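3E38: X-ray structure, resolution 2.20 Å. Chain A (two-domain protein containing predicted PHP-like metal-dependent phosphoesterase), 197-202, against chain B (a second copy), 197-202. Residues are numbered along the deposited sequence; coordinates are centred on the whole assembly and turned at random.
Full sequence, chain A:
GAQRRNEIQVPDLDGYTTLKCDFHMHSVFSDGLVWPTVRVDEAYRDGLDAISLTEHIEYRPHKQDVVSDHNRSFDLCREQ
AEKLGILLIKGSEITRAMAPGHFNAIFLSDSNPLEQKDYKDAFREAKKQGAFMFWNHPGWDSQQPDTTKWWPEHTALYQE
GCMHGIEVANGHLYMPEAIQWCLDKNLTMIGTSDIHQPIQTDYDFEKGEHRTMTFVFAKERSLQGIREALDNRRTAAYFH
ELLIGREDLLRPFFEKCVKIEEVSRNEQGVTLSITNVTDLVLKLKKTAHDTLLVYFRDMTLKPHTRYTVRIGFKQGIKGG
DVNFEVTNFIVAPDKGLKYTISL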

# COMPACT_ATOMS: atom_id res chain seq x y z
N GLN A 197 10.15 -2.27 19.35
CA GLN A 197 9.02 -1.42 18.99
C GLN A 197 7.77 -2.22 18.65
O GLN A 197 7.82 -3.44 18.55
CB GLN A 197 9.36 -0.58 17.75
CG GLN A 197 10.45 0.41 17.89
CD GLN A 197 10.03 1.65 18.68
OE1 GLN A 197 8.86 1.89 18.89
NE2 GLN A 197 11.00 2.42 19.14
N PRO A 198 6.61 -1.57 18.49
CA PRO A 198 5.56 -2.41 17.89
C PRO A 198 6.09 -2.87 16.53
O PRO A 198 6.85 -2.13 15.91
CB PRO A 198 4.36 -1.45 17.74
CG PRO A 198 4.60 -0.41 18.78
CD PRO A 198 6.11 -0.28 18.95
N ILE A 199 5.68 -4.05 16.08
CA ILE A 199 6.30 -4.71 14.87
C ILE A 199 6.18 -3.83 13.64
O ILE A 199 7.11 -3.75 12.83
CB ILE A 199 5.71 -6.15 14.58
CG1 ILE A 199 6.63 -6.95 13.67
CG2 ILE A 199 4.25 -6.08 14.05
CD1 ILE A 199 7.95 -7.33 14.31
N GLN A 200 5.02 -3.15 13.56
CA GLN A 200 4.71 -2.35 12.39
C GLN A 200 5.60 -1.14 12.26
O GLN A 200 5.74 -0.56 11.20
CB GLN A 200 3.25 -1.85 12.38
CG GLN A 200 2.14 -2.91 12.43
CD GLN A 200 1.65 -3.09 13.81
OE1 GLN A 200 2.44 -3.01 14.74
NE2 GLN A 200 0.30 -3.23 13.99
N THR A 201 6.17 -0.73 13.37
CA THR A 201 7.02 0.44 13.40
C THR A 201 8.35 0.17 12.72
O THR A 201 8.97 1.08 12.16
CB THR A 201 7.19 0.96 14.90
OG1 THR A 201 5.91 1.38 15.38
CG2 THR A 201 8.12 2.11 15.00
N ASP A 202 8.76 -1.08 12.70
CA ASP A 202 10.12 -1.42 12.16
C ASP A 202 10.12 -2.09 10.80
O ASP A 202 11.17 -2.22 10.14
CB ASP A 202 10.86 -2.34 13.10
CG ASP A 202 11.53 -1.60 14.26
OD1 ASP A 202 11.22 -0.40 14.50
OD2 ASP A 202 12.34 -2.24 14.93
N GLN B 197 -4.46 -0.37 21.54
CA GLN B 197 -3.50 -1.15 20.78
C GLN B 197 -2.42 -0.24 20.22
O GLN B 197 -2.52 0.96 20.35
CB GLN B 197 -4.19 -1.82 19.59
CG GLN B 197 -5.23 -2.84 19.93
CD GLN B 197 -4.64 -4.17 20.37
OE1 GLN B 197 -3.42 -4.40 20.29
NE2 GLN B 197 -5.50 -5.04 20.86
N PRO B 198 -1.37 -0.81 19.64
CA PRO B 198 -0.52 0.09 18.83
C PRO B 198 -1.42 0.75 17.75
O PRO B 198 -2.44 0.18 17.34
CB PRO B 198 0.55 -0.86 18.24
CG PRO B 198 0.65 -1.98 19.30
CD PRO B 198 -0.80 -2.16 19.76
N ILE B 199 -1.10 1.99 17.38
CA ILE B 199 -1.97 2.75 16.46
C ILE B 199 -2.13 2.00 15.12
O ILE B 199 -3.21 1.91 14.57
CB ILE B 199 -1.47 4.23 16.27
CG1 ILE B 199 -2.56 5.12 15.70
CG2 ILE B 199 -0.18 4.29 15.41
CD1 ILE B 199 -3.79 5.41 16.68
N GLN B 200 -1.05 1.39 14.65
CA GLN B 200 -1.06 0.75 13.34
C GLN B 200 -1.96 -0.48 13.33
O GLN B 200 -2.38 -0.93 12.30
CB GLN B 200 0.35 0.32 12.90
CG GLN B 200 1.45 1.42 12.92
CD GLN B 200 2.33 1.39 14.14
OE1 GLN B 200 1.85 1.10 15.22
NE2 GLN B 200 3.66 1.64 13.97
N THR B 201 -2.24 -1.02 14.50
CA THR B 201 -3.02 -2.23 14.66
C THR B 201 -4.51 -1.97 14.39
O THR B 201 -5.24 -2.86 13.92
CB THR B 201 -2.86 -2.86 16.06
OG1 THR B 201 -1.55 -3.45 16.17
CG2 THR B 201 -3.90 -3.91 16.30
N ASP B 202 -4.93 -0.73 14.64
CA ASP B 202 -6.36 -0.35 14.49
C ASP B 202 -6.69 0.56 13.32
O ASP B 202 -7.84 0.90 13.12
CB ASP B 202 -6.88 0.34 15.76
CG ASP B 202 -7.13 -0.64 16.90
OD1 ASP B 202 -6.83 -1.85 16.75
OD2 ASP B 202 -7.60 -0.20 17.95

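The two stretches come from two copies of one protein and meet like with like. Pro A198 lies nearest Pro B198, and Gln A200 nearest Gln B200, each pair 6.6 Å apart from CA to CA. The two stretches together bury 248 Å², both sides summed.

Gln B197 makes no contact with the chain A stretch. Its side chain, m at both chi1 and chi2, is out of reach of the other stretch.

Pro B198 points its CB toward the chain A stretch. Its CB lies 3.9 Å from CB of Pro A198, an apolar contact between two buried rings. Proline suits this place because its compact ring presents carbon to carbon and has no polar group to satisfy. Its carbonyl O accepts a backbone hydrogen bond from N of Thr B201, at 3.1 Å.

Ile B199 is buried, but not by the chain A stretch. Its CB points sideways and the end of the side chain leads away.

Gln B200 contributes the most area on its side, 75 Å². CB of Gln B200 packs 3.7 Å from CB of Gln A200, so the two side chains pass each other closely. With chi1 at m and chi2 near 99°, the amide reaches across to the chain A stretch. There NE2 of Gln B200 donates a hydrogen bond to OG1 of Thr A201, at 2.7 Å. Glutamine fits: its aliphatic part packs, and its long reach delivers an amide donor.

Thr B201 completes the reciprocal pair. Its OG1 accepts a hydrogen bond from NE2 of Gln A200, at 2.9 Å. The short side chain keeps the hydroxyl close to the backbone, where the incoming amide meets it. NE2 of Gln A200 also lies 3.4 Å from N of Thr B201, but both are donors and no bond forms.

Asp B202 points its CB away and takes no part.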